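Anthranilate synthase component I (Streptococcus pneumoniae serotype 4, PDB 5KCK) forms one component of a two-component enzyme, a mixed alpha-beta protein built round large antiparallel sheets. Local coordinates at residues Y46-E51 and H122-E127; G207-C212 and I373-R378; L214-S219 and N435-T440. One frame throughout, in Å; residues are numbered along the deposited sequence.

Contact 1 (Y46-E51 and H122-E127)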
loop_
_atom_site.group_PDB
_atom_site.type_symbol
_atom_site.label_atom_id
_atom_site.label_comp_id
_atom_site.label_asym_id
_atom_site.label_seq_id
_atom_site.Cartn_x
_atom_site.Cartn_y
_atom_site.Cartn_z
ATOM N N TYR A 46 4.119 -7.563 -22.941
ATOM C CA TYR A 46 4.972 -7.097 -24.031
ATOM C C TYR A 46 5.201 -8.233 -25.023
ATOM O O TYR A 46 4.979 -9.408 -24.716
ATOM C CB TYR A 46 6.312 -6.566 -23.493
ATOM C CG TYR A 46 6.772 -7.346 -22.285
ATOM C CD1 TYR A 46 7.524 -8.512 -22.426
ATOM C CD2 TYR A 46 6.411 -6.948 -21.005
ATOM C CE1 TYR A 46 7.924 -9.252 -21.312
ATOM C CE2 TYR A 46 6.788 -7.681 -19.888
ATOM C CZ TYR A 46 7.547 -8.823 -20.043
ATOM O OH TYR A 46 7.919 -9.531 -18.922
ATOM N N ASN A 47 5.657 -7.857 -26.216
ATOM C CA ASN A 47 5.958 -8.793 -27.294
ATOM C C ASN A 47 4.810 -9.770 -27.572
ATOM O O ASN A 47 4.990 -10.984 -27.491
ATOM C CB ASN A 47 7.243 -9.555 -26.996
ATOM C CG ASN A 47 8.463 -8.649 -26.967
ATOM O OD1 ASN A 47 8.600 -7.746 -27.795
ATOM N ND2 ASN A 47 9.349 -8.882 -26.005
ATOM N N PRO A 48 3.630 -9.266 -27.932
ATOM C CA PRO A 48 2.488 -10.163 -28.131
ATOM C C PRO A 48 2.709 -11.099 -29.311
ATOM O O PRO A 48 3.369 -10.750 -30.288
ATOM C CB PRO A 48 1.331 -9.199 -28.400
ATOM C CG PRO A 48 1.996 -8.035 -29.072
ATOM C CD PRO A 48 3.351 -7.901 -28.411
ATOM N N VAL A 49 2.154 -12.309 -29.200
ATOM C CA VAL A 49 2.222 -13.277 -30.294
ATOM C C VAL A 49 1.241 -12.917 -31.409
ATOM O O VAL A 49 1.534 -13.111 -32.596
ATOM C CB VAL A 49 1.968 -14.693 -29.747
ATOM C CG1 VAL A 49 1.893 -15.722 -30.885
ATOM C CG2 VAL A 49 3.065 -15.076 -28.770
ATOM N N PHE A 50 0.066 -12.397 -31.049
ATOM C CA PHE A 50 -0.997 -12.066 -31.993
ATOM C C PHE A 50 -1.572 -10.694 -31.699
ATOM O O PHE A 50 -1.648 -10.258 -30.542
ATOM C CB PHE A 50 -2.207 -13.019 -31.937
ATOM C CG PHE A 50 -1.893 -14.433 -32.238
ATOM C CD1 PHE A 50 -1.287 -14.785 -33.433
ATOM C CD2 PHE A 50 -2.248 -15.426 -31.340
ATOM C CE1 PHE A 50 -1.011 -16.106 -33.715
ATOM C CE2 PHE A 50 -1.978 -16.747 -31.611
ATOM C CZ PHE A 50 -1.360 -17.093 -32.806
ATOM N N GLU A 51 -2.038 -10.059 -32.767
ATOM C CA GLU A 51 -2.946 -8.924 -32.711
ATOM C C GLU A 51 -4.277 -9.362 -33.302
ATOM O O GLU A 51 -4.321 -9.883 -34.422
ATOM C CB GLU A 51 -2.389 -7.738 -33.503
ATOM C CG GLU A 51 -3.321 -6.556 -33.584
ATOM C CD GLU A 51 -2.831 -5.492 -34.554
ATOM O OE1 GLU A 51 -2.810 -5.755 -35.777
ATOM O OE2 GLU A 51 -2.468 -4.393 -34.089
ATOM N N HIS A 122 -9.879 -4.368 -30.367
ATOM C CA HIS A 122 -8.436 -4.476 -30.536
ATOM C C HIS A 122 -7.853 -5.168 -29.312
ATOM O O HIS A 122 -7.937 -4.643 -28.196
ATOM C CB HIS A 122 -7.809 -3.097 -30.732
ATOM C CG HIS A 122 -6.525 -3.116 -31.502
ATOM N ND1 HIS A 122 -5.991 -1.986 -32.084
ATOM C CD2 HIS A 122 -5.667 -4.127 -31.784
ATOM C CE1 HIS A 122 -4.863 -2.302 -32.697
ATOM N NE2 HIS A 122 -4.642 -3.594 -32.527
ATOM N N PHE A 123 -7.270 -6.345 -29.519
ATOM C CA PHE A 123 -6.589 -7.072 -28.460
ATOM C C PHE A 123 -5.194 -7.460 -28.916
ATOM O O PHE A 123 -4.983 -7.802 -30.086
ATOM C CB PHE A 123 -7.358 -8.347 -28.052
ATOM C CG PHE A 123 -8.568 -8.082 -27.208
ATOM C CD1 PHE A 123 -8.449 -7.926 -25.834
ATOM C CD2 PHE A 123 -9.830 -7.993 -27.787
ATOM C CE1 PHE A 123 -9.566 -7.682 -25.048
ATOM C CE2 PHE A 123 -10.955 -7.750 -27.010
ATOM C CZ PHE A 123 -10.824 -7.591 -25.638
ATOM N N PHE A 124 -4.251 -7.417 -27.989
ATOM C CA PHE A 124 -2.978 -8.097 -28.162
ATOM C C PHE A 124 -2.979 -9.371 -27.316
ATOM O O PHE A 124 -3.545 -9.408 -26.219
ATOM C CB PHE A 124 -1.804 -7.199 -27.759
ATOM C CG PHE A 124 -1.541 -6.044 -28.691
ATOM C CD1 PHE A 124 -1.123 -6.259 -29.995
ATOM C CD2 PHE A 124 -1.647 -4.740 -28.237
ATOM C CE1 PHE A 124 -0.854 -5.191 -30.850
ATOM C CE2 PHE A 124 -1.369 -3.670 -29.079
ATOM C CZ PHE A 124 -0.980 -3.896 -30.388
ATOM N N VAL A 125 -2.323 -10.412 -27.822
ATOM C CA VAL A 125 -2.323 -11.731 -27.189
ATOM C C VAL A 125 -0.910 -12.042 -26.712
ATOM O O VAL A 125 0.019 -12.109 -27.524
ATOM C CB VAL A 125 -2.837 -12.811 -28.152
ATOM C CG1 VAL A 125 -2.930 -14.143 -27.445
ATOM C CG2 VAL A 125 -4.184 -12.393 -28.733
ATOM N N TYR A 126 -0.751 -12.256 -25.405
ATOM C CA TYR A 126 0.558 -12.284 -24.759
ATOM C C TYR A 126 0.844 -13.611 -24.064
ATOM O O TYR A 126 -0.015 -14.163 -23.361
ATOM C CB TYR A 126 0.692 -11.187 -23.694
ATOM C CG TYR A 126 0.555 -9.772 -24.191
ATOM C CD1 TYR A 126 1.663 -9.053 -24.630
ATOM C CD2 TYR A 126 -0.680 -9.144 -24.192
ATOM C CE1 TYR A 126 1.533 -7.739 -25.068
ATOM C CE2 TYR A 126 -0.821 -7.847 -24.629
ATOM C CZ TYR A 126 0.284 -7.145 -25.067
ATOM O OH TYR A 126 0.127 -5.844 -25.499
ATOM N N GLU A 127 2.083 -14.079 -24.217
ATOM C CA GLU A 127 2.663 -15.115 -23.370
ATOM C C GLU A 127 3.920 -14.619 -22.666
ATOM O O GLU A 127 4.623 -15.415 -22.033
ATOM C CB GLU A 127 2.980 -16.372 -24.186
ATOM C CG GLU A 127 3.856 -16.102 -25.392
ATOM C CD GLU A 127 4.067 -17.342 -26.253
ATOM O OE1 GLU A 127 3.177 -18.230 -26.261
ATOM O OE2 GLU A 127 5.134 -17.427 -26.905
HETATM O O HOH W 1 4.005 -12.610 -25.655
#
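Pro48 lies beside Tyr126, both side chains pointing the same way. CB of Pro48 sits over one face of the Tyr126 ring, 4.0 Å from its centroid and offset toward the rim, a CH-pi contact. CG of Pro48 meets CD1 of Phe124 at 3.7 Å, so one rigid, apolar ring serves two aromatic neighbours of strand 121-126. The backbone forms a classic beta bulge, with Val49 and Phe50 both facing Val125: Val49 N donates to Val125 O over 2.7 Å, and Val125 N to Phe50 O over 2.8 Å. On the other face of the sheet, the Phe50 and Val125 side chains cross obliquely; branching gives Val125 two methyls, CG2 meeting CB of Phe50 at 3.8 Å and CG1 near the edge of the Phe50 ring. A water joins Asn47 O to N of Glu127, whose carboxylate is held by Ser148 and Arg150. Tyr126 OH bonds to His25 O of the second subunit, which places this end of the contact at the dimer interface. Glu51 runs extended, CG anti to the backbone N (chi1 175°). Its OE2 accepts from NE2 of His122 at 2.8 Å; the oxygen lies in the imidazole plane, whereas the nitrogen stands 51° out of the carboxylate plane. With Tyr250 at ND1, both ring nitrogens are engaged, fixing the ring's rotation; the carboxylate would be expected to favour a proton on NE2, the donor.

Contact 2 (G207-C212 and I373-R378)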
loop_
_atom_site.group_PDB
_atom_site.type_symbol
_atom_site.label_atom_id
_atom_site.label_comp_id
_atom_site.label_asym_id
_atom_site.label_seq_id
_atom_site.Cartn_x
_atom_site.Cartn_y
_atom_site.Cartn_z
ATOM N N GLY A 207 -43.475 8.474 -22.871
ATOM C CA GLY A 207 -43.475 7.040 -22.656
ATOM C C GLY A 207 -42.485 6.249 -23.483
ATOM O O GLY A 207 -42.526 5.014 -23.447
ATOM N N ASP A 208 -41.587 6.912 -24.218
ATOM C CA ASP A 208 -40.702 6.195 -25.132
ATOM C C ASP A 208 -39.710 5.308 -24.385
ATOM O O ASP A 208 -39.320 4.251 -24.896
ATOM C CB ASP A 208 -39.970 7.194 -26.033
ATOM C CG ASP A 208 -39.009 6.527 -27.005
ATOM O OD1 ASP A 208 -39.483 5.906 -27.985
ATOM O OD2 ASP A 208 -37.775 6.639 -26.795
HETATM N N MSE A 209 -39.307 5.714 -23.182
HETATM C CA MSE A 209 -38.279 5.023 -22.404
HETATM C C MSE A 209 -38.190 5.693 -21.040
HETATM O O MSE A 209 -38.852 6.704 -20.799
HETATM C CB MSE A 209 -36.920 5.063 -23.118
HETATM C CG MSE A 209 -36.530 6.455 -23.605
HETATM SE SE MSE A 209 -34.795 6.609 -24.516
HETATM C CE MSE A 209 -34.984 8.447 -25.169
ATOM N N PHE A 210 -37.366 5.147 -20.151
ATOM C CA PHE A 210 -37.245 5.679 -18.799
ATOM C C PHE A 210 -35.967 6.479 -18.569
ATOM O O PHE A 210 -35.972 7.418 -17.766
ATOM C CB PHE A 210 -37.322 4.535 -17.775
ATOM C CG PHE A 210 -37.205 4.990 -16.343
ATOM C CD1 PHE A 210 -38.305 5.509 -15.675
ATOM C CD2 PHE A 210 -35.995 4.895 -15.663
ATOM C CE1 PHE A 210 -38.200 5.932 -14.359
ATOM C CE2 PHE A 210 -35.886 5.322 -14.348
ATOM C CZ PHE A 210 -36.991 5.839 -13.696
ATOM N N GLN A 211 -34.874 6.138 -19.240
ATOM C CA GLN A 211 -33.605 6.812 -18.995
ATOM C C GLN A 211 -32.731 6.664 -20.227
ATOM O O GLN A 211 -32.777 5.642 -20.918
ATOM C CB GLN A 211 -32.900 6.246 -17.759
ATOM C CG GLN A 211 -31.509 6.802 -17.519
ATOM C CD GLN A 211 -31.135 6.792 -16.056
ATOM O OE1 GLN A 211 -30.328 7.604 -15.603
ATOM N NE2 GLN A 211 -31.735 5.876 -15.302
ATOM N N CYS A 212 -31.940 7.698 -20.498
ATOM C CA CYS A 212 -31.135 7.757 -21.712
ATOM C C CYS A 212 -29.854 8.514 -21.398
ATOM O O CYS A 212 -29.904 9.690 -21.031
ATOM C CB CYS A 212 -31.913 8.441 -22.841
ATOM S SG CYS A 212 -31.077 8.486 -24.441
ATOM N N ILE A 373 -32.223 -1.256 -25.353
ATOM C CA ILE A 373 -32.171 -1.238 -26.815
ATOM C C ILE A 373 -32.803 0.035 -27.367
ATOM O O ILE A 373 -32.251 0.677 -28.271
ATOM C CB ILE A 373 -32.829 -2.499 -27.402
ATOM C CG1 ILE A 373 -31.927 -3.714 -27.193
ATOM C CG2 ILE A 373 -33.103 -2.313 -28.881
ATOM C CD1 ILE A 373 -32.640 -5.031 -27.460
ATOM N N ARG A 374 -33.967 0.419 -26.840
ATOM C CA ARG A 374 -34.589 1.675 -27.255
ATOM C C ARG A 374 -33.692 2.867 -26.925
ATOM O O ARG A 374 -33.552 3.794 -27.732
ATOM C CB ARG A 374 -35.961 1.823 -26.589
ATOM C CG ARG A 374 -36.627 3.183 -26.788
ATOM C CD ARG A 374 -37.097 3.370 -28.224
ATOM N NE ARG A 374 -37.907 2.243 -28.677
ATOM C CZ ARG A 374 -39.233 2.184 -28.578
ATOM N NH1 ARG A 374 -39.911 3.191 -28.042
ATOM N NH2 ARG A 374 -39.885 1.118 -29.019
ATOM N N ALA A 375 -33.073 2.858 -25.745
ATOM C CA ALA A 375 -32.186 3.953 -25.373
ATOM C C ALA A 375 -30.989 4.033 -26.314
ATOM O O ALA A 375 -30.535 5.131 -26.661
ATOM C CB ALA A 375 -31.728 3.791 -23.925
HETATM N N MSE A 376 -30.481 2.889 -26.756
HETATM C CA MSE A 376 -29.355 2.892 -27.678
HETATM C C MSE A 376 -29.751 3.401 -29.063
HETATM O O MSE A 376 -28.971 4.099 -29.713
HETATM C CB MSE A 376 -28.741 1.501 -27.783
HETATM C CG MSE A 376 -27.974 1.086 -26.539
HETATM SE SE MSE A 376 -27.060 -0.640 -26.731
HETATM C CE MSE A 376 -28.613 -1.749 -27.197
ATOM N N ARG A 377 -30.961 3.069 -29.522
ATOM C CA ARG A 377 -31.417 3.639 -30.786
ATOM C C ARG A 377 -31.569 5.154 -30.676
ATOM O O ARG A 377 -31.171 5.893 -31.587
ATOM C CB ARG A 377 -32.724 2.973 -31.231
ATOM C CG ARG A 377 -32.547 1.476 -31.582
ATOM C CD ARG A 377 -33.783 0.878 -32.258
ATOM N NE ARG A 377 -34.177 1.644 -33.444
ATOM C CZ ARG A 377 -33.947 1.274 -34.703
ATOM N NH1 ARG A 377 -33.331 0.132 -34.969
ATOM N NH2 ARG A 377 -34.345 2.049 -35.701
ATOM N N ARG A 378 -32.105 5.638 -29.551
ATOM C CA ARG A 378 -32.278 7.078 -29.371
ATOM C C ARG A 378 -30.936 7.795 -29.256
ATOM O O ARG A 378 -30.778 8.906 -29.777
ATOM C CB ARG A 378 -33.137 7.352 -28.145
ATOM C CG ARG A 378 -34.555 6.783 -28.252
ATOM C CD ARG A 378 -35.294 7.258 -29.508
ATOM N NE ARG A 378 -36.719 6.952 -29.419
ATOM C CZ ARG A 378 -37.569 6.993 -30.438
ATOM N NH1 ARG A 378 -37.145 7.325 -31.649
ATOM N NH2 ARG A 378 -38.847 6.697 -30.245
#
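Asp208 is gripped by Arg374 and Arg378, one turn apart on helix 372-382, in a three-residue salt-bridge network. It also takes part in the Schellman motif that ends helix 190-205: Gly207, at positive phi, is the C-prime residue, with Asp208 N bonded to Leu203 O and Gly207 N to Ile204 O. CG of Asp208 is anti to its backbone N (chi1 179°), and the carboxylate and the Arg378 guanidinium reach toward each other tip to tip. NE of Arg378 donates to OD2 of Asp208 at 2.8 Å in a nearly straight bond (167° at the hydrogen), while NH2 goes to OD1; that second bond is modelled very short and its length is doubtful. The planes are well twisted from coplanarity despite this two-pronged pairing. Arg374, bent at chi2 and chi3, comes across obliquely and brings NH1 to within 2.7 Å of OD1 of Asp208, from above the carboxylate plane. OD1 serves two arginines; the carboxylate probably offsets the repulsion between the guanidinium groups, and Arg378 NH1 also pairs with Glu381.

Next to the salt bridges the contact is apolar. Met209, a selenomethionine, has CG between the backbone N and the carbonyl carbon (chi1 49°), and its unbranched chain runs on extended. SE comes to 3.8 Å from CA of Ala375, and CE to 3.5 Å from CG of Arg378, using the arginine's aliphatic stem. Small Ala375 lets the bulged start of strand 211-221 come close, its CB resting 3.7 Å from Gln211 O.

Contact 3 (L214-S219 and N435-T440)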
loop_
_atom_site.group_PDB
_atom_site.type_symbol
_atom_site.label_atom_id
_atom_site.label_comp_id
_atom_site.label_asym_id
_atom_site.label_seq_id
_atom_site.Cartn_x
_atom_site.Cartn_y
_atom_site.Cartn_z
ATOM N N LEU A 214 -26.896 10.492 -22.466
ATOM C CA LEU A 214 -26.327 11.293 -23.542
ATOM C C LEU A 214 -24.962 11.825 -23.116
ATOM O O LEU A 214 -24.775 12.231 -21.965
ATOM C CB LEU A 214 -27.257 12.456 -23.908
ATOM C CG LEU A 214 -28.645 12.067 -24.419
ATOM C CD1 LEU A 214 -29.540 13.296 -24.589
ATOM C CD2 LEU A 214 -28.541 11.290 -25.724
ATOM N N SER A 215 -24.015 11.841 -24.051
ATOM C CA SER A 215 -22.635 12.178 -23.741
ATOM C C SER A 215 -22.125 13.317 -24.618
ATOM O O SER A 215 -22.655 13.591 -25.698
ATOM C CB SER A 215 -21.720 10.956 -23.898
ATOM O OG SER A 215 -21.598 10.565 -25.253
ATOM N N GLN A 216 -21.087 13.986 -24.119
ATOM C CA GLN A 216 -20.337 14.996 -24.853
ATOM C C GLN A 216 -18.889 14.563 -24.960
ATOM O O GLN A 216 -18.329 14.003 -24.013
ATOM C CB GLN A 216 -20.333 16.350 -24.165
ATOM C CG GLN A 216 -21.531 17.211 -24.325
ATOM C CD GLN A 216 -21.239 18.610 -23.820
ATOM O OE1 GLN A 216 -21.701 19.010 -22.752
ATOM N NE2 GLN A 216 -20.438 19.349 -24.576
ATOM N N ARG A 217 -18.272 14.875 -26.090
ATOM C CA ARG A 217 -16.858 14.627 -26.301
ATOM C C ARG A 217 -16.104 15.953 -26.269
ATOM O O ARG A 217 -16.658 17.008 -26.596
ATOM C CB ARG A 217 -16.640 13.898 -27.625
ATOM C CG ARG A 217 -15.196 13.675 -28.018
ATOM C CD ARG A 217 -15.146 12.798 -29.247
ATOM N NE ARG A 217 -15.671 11.473 -28.955
ATOM C CZ ARG A 217 -16.018 10.582 -29.877
ATOM N NH1 ARG A 217 -15.907 10.881 -31.166
ATOM N NH2 ARG A 217 -16.476 9.389 -29.510
ATOM N N PHE A 218 -14.847 15.891 -25.826
ATOM C CA PHE A 218 -13.948 17.037 -25.807
ATOM C C PHE A 218 -12.589 16.569 -26.297
ATOM O O PHE A 218 -12.233 15.400 -26.128
ATOM C CB PHE A 218 -13.813 17.649 -24.401
ATOM C CG PHE A 218 -15.123 18.041 -23.778
ATOM C CD1 PHE A 218 -15.911 17.092 -23.134
ATOM C CD2 PHE A 218 -15.569 19.353 -23.838
ATOM C CE1 PHE A 218 -17.126 17.445 -22.564
ATOM C CE2 PHE A 218 -16.782 19.716 -23.275
ATOM C CZ PHE A 218 -17.561 18.760 -22.634
ATOM N N SER A 219 -11.830 17.472 -26.913
ATOM C CA SER A 219 -10.501 17.065 -27.348
ATOM C C SER A 219 -9.551 18.254 -27.370
ATOM O O SER A 219 -9.964 19.410 -27.440
ATOM C CB SER A 219 -10.542 16.367 -28.716
ATOM O OG SER A 219 -10.868 17.258 -29.763
ATOM N N ASN A 435 -28.135 21.791 -16.117
ATOM C CA ASN A 435 -27.452 20.978 -15.115
ATOM C C ASN A 435 -26.750 19.785 -15.753
ATOM O O ASN A 435 -25.637 19.428 -15.356
ATOM C CB ASN A 435 -28.442 20.502 -14.054
ATOM C CG ASN A 435 -29.026 21.640 -13.250
ATOM O OD1 ASN A 435 -28.832 22.811 -13.579
ATOM N ND2 ASN A 435 -29.757 21.303 -12.191
ATOM N N GLU A 436 -27.382 19.158 -16.744
ATOM C CA GLU A 436 -26.788 17.978 -17.357
ATOM C C GLU A 436 -25.641 18.332 -18.298
ATOM O O GLU A 436 -24.707 17.536 -18.457
ATOM C CB GLU A 436 -27.863 17.177 -18.091
ATOM C CG GLU A 436 -29.124 16.925 -17.269
ATOM C CD GLU A 436 -28.955 15.896 -16.150
ATOM O OE1 GLU A 436 -29.959 15.215 -15.828
ATOM O OE2 GLU A 436 -27.845 15.764 -15.587
ATOM N N TYR A 437 -25.691 19.502 -18.939
ATOM C CA TYR A 437 -24.521 19.979 -19.666
ATOM C C TYR A 437 -23.344 20.170 -18.720
ATOM O O TYR A 437 -22.216 19.758 -19.025
ATOM C CB TYR A 437 -24.840 21.287 -20.391
ATOM C CG TYR A 437 -23.606 22.047 -20.818
ATOM C CD1 TYR A 437 -22.899 21.679 -21.953
ATOM C CD2 TYR A 437 -23.145 23.135 -20.082
ATOM C CE1 TYR A 437 -21.765 22.370 -22.348
ATOM C CE2 TYR A 437 -22.021 23.831 -20.465
ATOM C CZ TYR A 437 -21.333 23.447 -21.598
ATOM O OH TYR A 437 -20.209 24.144 -21.978
ATOM N N GLN A 438 -23.597 20.777 -17.555
ATOM C CA GLN A 438 -22.541 21.000 -16.574
ATOM C C GLN A 438 -22.011 19.684 -16.022
ATOM O O GLN A 438 -20.795 19.466 -15.974
ATOM C CB GLN A 438 -23.058 21.880 -15.441
ATOM C CG GLN A 438 -22.029 22.863 -14.921
ATOM C CD GLN A 438 -21.556 23.832 -15.993
ATOM O OE1 GLN A 438 -22.328 24.657 -16.493
ATOM N NE2 GLN A 438 -20.282 23.732 -16.356
ATOM N N GLU A 439 -22.912 18.798 -15.587
ATOM C CA GLU A 439 -22.495 17.497 -15.078
ATOM C C GLU A 439 -21.576 16.797 -16.069
ATOM O O GLU A 439 -20.598 16.146 -15.684
ATOM C CB GLU A 439 -23.728 16.637 -14.794
ATOM C CG GLU A 439 -23.415 15.245 -14.285
ATOM C CD GLU A 439 -22.805 15.258 -12.896
ATOM O OE1 GLU A 439 -22.984 16.264 -12.168
ATOM O OE2 GLU A 439 -22.144 14.260 -12.533
ATOM N N THR A 440 -21.864 16.954 -17.354
ATOM C CA THR A 440 -21.119 16.247 -18.383
ATOM C C THR A 440 -19.711 16.817 -18.557
ATOM O O THR A 440 -18.737 16.061 -18.661
ATOM C CB THR A 440 -21.925 16.300 -19.679
ATOM O OG1 THR A 440 -22.614 15.056 -19.857
ATOM C CG2 THR A 440 -21.045 16.577 -20.853
#
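Gln216 and Thr440 mark the nearest backbone approach, CA to CA 6.6 Å, where strand 214-219 and helix 435-440 pass with axes 8.9 Å apart and N-to-C directions 49° from each other. The methyl of Thr440 does most of the touching: CG2 lies 3.4 Å from CB of Gln216 and also touches its CG and amide. A short beta-branched residue suits this spot, offering a methyl to the strand while OG1 makes a weak hydrogen bond to Ala423 O in the next strand. Gln216 leaves the strand with CG anti to the carbonyl carbon (chi1 -80°), and its long stem spans to the helix, giving that methyl aliphatic carbons to pack on.

This is helix-on-sheet packing: helix 433-446 lies on the antiparallel sheet in which strand 211-221 pairs with strand 418-427, and helix 190-205 lies alongside, its Phe193 touching both Gln216 and Tyr437. Tyr437 crosses Gln216 obliquely, its flat ring lying within 20° of parallel to the amide plane. OE1 of Gln216 comes 3.0 Å from CD1 of Tyr437 and 3.2 Å from CG2 of Thr440. The oxygen is buried among these carbons and has no hydrogen-bonding partner in the model. The Phe218 ring meets CG2 of Thr440 with its edge, CE1 at 4.4 Å, and packs against Ile441, the next residue of the helix, and Ala444, one turn on from Thr440.

Contacts 2 and 3 share strand 211-221: contact 2 uses the loop leading into it and its first residues, contact 3 its middle, and their centres are about 18 Å apart. Along the chain their segments alternate, so the one strand is tied to helix 372-382 by salt bridges and apolar contacts, then to helix 433-446 by packing without hydrogen bonds. Contact 1 is separate. It closes before the others open, lies in the N-terminal family region and adjoins the second subunit, whereas no other chain of the assembly touches contacts 2 and 3. Its centre is about 37 Å from that of contact 2 and about 35 Å from that of contact 3, across the chain's centre from contact 3.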